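Long-range contact in geranyltranstransferase (Campylobacter jejuni, PDB 3NPK), which probably catalyses the condensation of geranyl diphosphate with isopentenyl diphosphate to farnesyl diphosphate in isoprenoid biosynthesis: residues A[203-214]-A[253-264]. Numbering follows the deposited sequence.
Sequences LGLKLGLIFQIN and KENLLNECEQDL
In the conformer described, one of two modelled, Cys260 lodges its thiol among Leu203, Lys206, Leu207 and Ile210, and around this sulfur the side chains pack closely. Ile210 reaches it with the end of its longer branch, CD1 lying 3.4 Å from Cys260 SG, while the methylenes of Lys206 pass over the same atom, CD at 3.3 Å from SG. Leu203 CD1 and Leu207 CD2 also touch the sulfur, at slightly longer range.

The segments run antiparallel at 152°, their axes 9.7 Å apart, and mesh by knobs-into-holes packing in both directions: Lys206 and Ile210 enter holes of 253-264, Leu256 and Cys260 enter holes of 203-214. Ile210 and Leu256 lie alongside each other, pointing opposite ways, with Ile210 CG1 3.6 Å from Leu256 CB. Leu256 in turn rests CD1 against both Leu209 and Ile213, touching Ile213 CD1 at 3.6 Å.

The partly exposed side is held by charge. With CG anti to its backbone N (chi1 -166°), Lys206 runs toward 253-264 and bends at chi3 to carry its ammonium across Glu259 and Asp263. NZ meets Glu259 OE1 at 2.8 Å, on the anti side and 26° out of the carboxylate plane; the second salt bridge, to Asp263 OD2, is weak at 3.4 Å. At the other end, Lys253 NZ makes a similarly weak hydrogen bond to Asn214 OD1.

Helix 269-282 packs on Leu207 and Leu264, and Phe240 of helix 240-244 on Leu209 and Ile213, extending the apolar seam within the mainly helical prenyl synthase fold. The contact thus joins helix 194-220 to helix 246-265, with the Asn214 side chain about 11 Å from the bound pyrophosphate. Lys206 belongs to both the apolar seam and the polar rim, its charge between two carboxylates, which would be expected to favour its protonated form.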
# COMPACT_ATOMS: atom_id res chain seq x y z
N LEU A 203 -0.24 7.79 24.15
CA LEU A 203 -0.64 6.65 24.97
C LEU A 203 -0.52 5.36 24.17
O LEU A 203 -0.02 4.35 24.69
CB LEU A 203 -2.06 6.84 25.49
CG LEU A 203 -2.72 5.63 26.14
CD1 LEU A 203 -1.98 5.22 27.42
CD2 LEU A 203 -4.20 5.92 26.46
N GLY A 204 -0.95 5.38 22.91
CA GLY A 204 -0.76 4.21 22.05
C GLY A 204 0.70 3.78 21.93
O GLY A 204 1.01 2.59 21.96
N LEU A 205 1.61 4.75 21.81
CA LEU A 205 3.04 4.42 21.72
C LEU A 205 3.50 3.70 22.98
O LEU A 205 4.27 2.74 22.92
CB LEU A 205 3.88 5.69 21.55
CG LEU A 205 3.70 6.46 20.25
CD1 LEU A 205 4.60 7.70 20.32
CD2 LEU A 205 4.01 5.60 19.00
N LYS A 206 3.02 4.19 24.12
CA LYS A 206 3.40 3.58 25.40
C LYS A 206 2.86 2.16 25.52
O LYS A 206 3.56 1.25 25.95
CB LYS A 206 2.93 4.45 26.57
CG LYS A 206 3.57 4.07 27.89
CD LYS A 206 3.25 5.07 28.98
CE LYS A 206 3.98 6.37 28.75
NZ LYS A 206 3.70 7.32 29.85
N LEU A 207 1.62 1.96 25.11
CA LEU A 207 1.02 0.63 25.16
C LEU A 207 1.82 -0.33 24.30
O LEU A 207 2.09 -1.46 24.70
CB LEU A 207 -0.42 0.67 24.67
CG LEU A 207 -1.39 1.39 25.60
CD1 LEU A 207 -2.77 1.34 25.01
CD2 LEU A 207 -1.35 0.76 26.98
N GLY A 208 2.19 0.12 23.10
CA GLY A 208 2.97 -0.71 22.20
C GLY A 208 4.26 -1.18 22.84
O GLY A 208 4.63 -2.36 22.75
N LEU A 209 4.97 -0.25 23.48
CA LEU A 209 6.22 -0.56 24.16
C LEU A 209 6.00 -1.52 25.33
O LEU A 209 6.74 -2.48 25.51
CB LEU A 209 6.84 0.74 24.68
CG LEU A 209 8.09 0.67 25.55
CD1 LEU A 209 9.22 0.02 24.79
CD2 LEU A 209 8.45 2.09 25.97
N ILE A 210 4.97 -1.24 26.13
CA ILE A 210 4.64 -2.11 27.25
C ILE A 210 4.42 -3.54 26.76
O ILE A 210 4.91 -4.50 27.37
CB ILE A 210 3.37 -1.62 27.97
CG1 ILE A 210 3.67 -0.37 28.79
CG2 ILE A 210 2.81 -2.72 28.89
CD1 ILE A 210 2.43 0.36 29.26
N PHE A 211 3.69 -3.69 25.66
CA PHE A 211 3.39 -5.03 25.18
C PHE A 211 4.66 -5.79 24.82
O PHE A 211 4.78 -6.98 25.11
CB PHE A 211 2.46 -5.00 23.97
CG PHE A 211 1.09 -4.44 24.25
CD1 PHE A 211 0.59 -4.40 25.54
CD2 PHE A 211 0.30 -3.98 23.22
CE1 PHE A 211 -0.68 -3.90 25.79
CE2 PHE A 211 -0.97 -3.48 23.46
CZ PHE A 211 -1.46 -3.44 24.75
N GLN A 212 5.61 -5.11 24.19
CA GLN A 212 6.85 -5.77 23.77
C GLN A 212 7.75 -6.12 24.95
O GLN A 212 8.37 -7.19 24.97
CB GLN A 212 7.59 -4.90 22.75
CG GLN A 212 6.87 -4.82 21.42
CD GLN A 212 6.57 -6.18 20.84
OE1 GLN A 212 7.45 -7.05 20.81
NE2 GLN A 212 5.34 -6.39 20.39
N ILE A 213 7.83 -5.23 25.93
CA ILE A 213 8.61 -5.53 27.14
C ILE A 213 7.99 -6.72 27.83
O ILE A 213 8.71 -7.64 28.25
CB ILE A 213 8.64 -4.35 28.13
CG1 ILE A 213 9.28 -3.12 27.48
CG2 ILE A 213 9.40 -4.75 29.40
CD1 ILE A 213 9.18 -1.87 28.33
N ASN A 214 6.67 -6.73 27.93
CA ASN A 214 5.94 -7.84 28.53
C ASN A 214 6.25 -9.16 27.84
O ASN A 214 6.43 -10.19 28.50
CB ASN A 214 4.42 -7.58 28.50
CG ASN A 214 3.62 -8.72 29.10
OD1 ASN A 214 3.74 -9.01 30.29
ND2 ASN A 214 2.79 -9.36 28.29
N LYS A 253 8.40 -2.14 32.90
CA LYS A 253 7.03 -2.40 32.46
C LYS A 253 6.04 -1.88 33.50
O LYS A 253 5.03 -1.26 33.15
CB LYS A 253 6.81 -3.89 32.22
CG LYS A 253 5.40 -4.24 31.82
CD LYS A 253 5.13 -5.74 31.85
CE LYS A 253 4.93 -6.24 33.28
NZ LYS A 253 4.16 -7.51 33.33
N GLU A 254 6.33 -2.11 34.77
CA GLU A 254 5.41 -1.69 35.83
C GLU A 254 5.34 -0.17 35.92
O GLU A 254 4.26 0.40 36.08
CB GLU A 254 5.78 -2.34 37.17
CG GLU A 254 5.49 -3.85 37.19
CD GLU A 254 6.04 -4.57 38.42
OE1 GLU A 254 6.80 -3.95 39.19
OE2 GLU A 254 5.70 -5.76 38.61
N ASN A 255 6.49 0.49 35.81
CA ASN A 255 6.50 1.95 35.77
C ASN A 255 5.67 2.51 34.61
O ASN A 255 4.88 3.45 34.77
CB ASN A 255 7.93 2.49 35.68
CG ASN A 255 8.69 2.34 36.99
OD1 ASN A 255 8.09 2.15 38.05
ND2 ASN A 255 10.01 2.44 36.92
N LEU A 256 5.86 1.92 33.43
CA LEU A 256 5.13 2.34 32.24
C LEU A 256 3.63 2.13 32.39
O LEU A 256 2.85 2.99 32.01
CB LEU A 256 5.65 1.61 31.00
CG LEU A 256 7.03 2.09 30.55
CD1 LEU A 256 7.58 1.18 29.47
CD2 LEU A 256 6.99 3.55 30.08
N LEU A 257 3.24 0.98 32.95
CA LEU A 257 1.83 0.72 33.23
C LEU A 257 1.22 1.73 34.21
O LEU A 257 0.09 2.17 34.02
CB LEU A 257 1.62 -0.71 33.76
CG LEU A 257 1.52 -1.78 32.67
CD1 LEU A 257 1.63 -3.20 33.25
CD2 LEU A 257 0.21 -1.61 31.87
N ASN A 258 1.97 2.11 35.24
CA ASN A 258 1.48 3.14 36.16
C ASN A 258 1.30 4.48 35.47
O ASN A 258 0.33 5.20 35.73
CB ASN A 258 2.39 3.29 37.38
CG ASN A 258 1.88 4.34 38.36
OD1 ASN A 258 2.40 5.45 38.43
ND2 ASN A 258 0.84 3.99 39.11
N GLU A 259 2.22 4.82 34.57
CA GLU A 259 2.06 6.03 33.78
C GLU A 259 0.81 5.93 32.91
O GLU A 259 0.03 6.88 32.80
CB GLU A 259 3.30 6.27 32.92
CG GLU A 259 4.52 6.65 33.74
CD GLU A 259 5.77 6.78 32.91
OE1 GLU A 259 5.69 6.63 31.67
OE2 GLU A 259 6.84 7.04 33.51
N CYS A 260 0.62 4.77 32.29
CA CYS A 260 -0.57 4.58 31.46
C CYS A 260 -1.85 4.72 32.29
O CYS A 260 -2.83 5.28 31.80
CB CYS A 260 -0.54 3.25 30.71
SG CYS A 260 0.58 3.23 29.28
N GLU A 261 -1.83 4.24 33.53
CA GLU A 261 -2.98 4.38 34.42
C GLU A 261 -3.34 5.86 34.62
O GLU A 261 -4.52 6.24 34.60
CB GLU A 261 -2.68 3.70 35.76
CG GLU A 261 -3.72 3.90 36.86
CD GLU A 261 -3.35 3.16 38.15
OE1 GLU A 261 -3.09 1.94 38.08
OE2 GLU A 261 -3.30 3.80 39.22
N GLN A 262 -2.32 6.69 34.79
CA GLN A 262 -2.54 8.13 34.94
C GLN A 262 -3.07 8.75 33.65
O GLN A 262 -3.98 9.60 33.67
CB GLN A 262 -1.24 8.81 35.36
CG GLN A 262 -0.71 8.30 36.68
CD GLN A 262 0.64 8.88 37.03
OE1 GLN A 262 0.87 10.08 36.87
NE2 GLN A 262 1.53 8.03 37.52
N ASP A 263 -2.52 8.31 32.52
CA ASP A 263 -2.95 8.80 31.21
C ASP A 263 -4.40 8.41 30.92
O ASP A 263 -5.16 9.18 30.34
CB ASP A 263 -2.03 8.28 30.10
CG ASP A 263 -0.58 8.74 30.28
OD1 ASP A 263 -0.35 9.81 30.89
OD2 ASP A 263 0.33 8.03 29.79
N LEU A 264 -4.78 7.21 31.34
CA LEU A 264 -6.15 6.75 31.11
C LEU A 264 -7.15 7.57 31.93
O LEU A 264 -8.27 7.81 31.47
CB LEU A 264 -6.28 5.25 31.43
CG LEU A 264 -5.66 4.31 30.38
CD1 LEU A 264 -5.46 2.92 30.96
CD2 LEU A 264 -6.52 4.26 29.13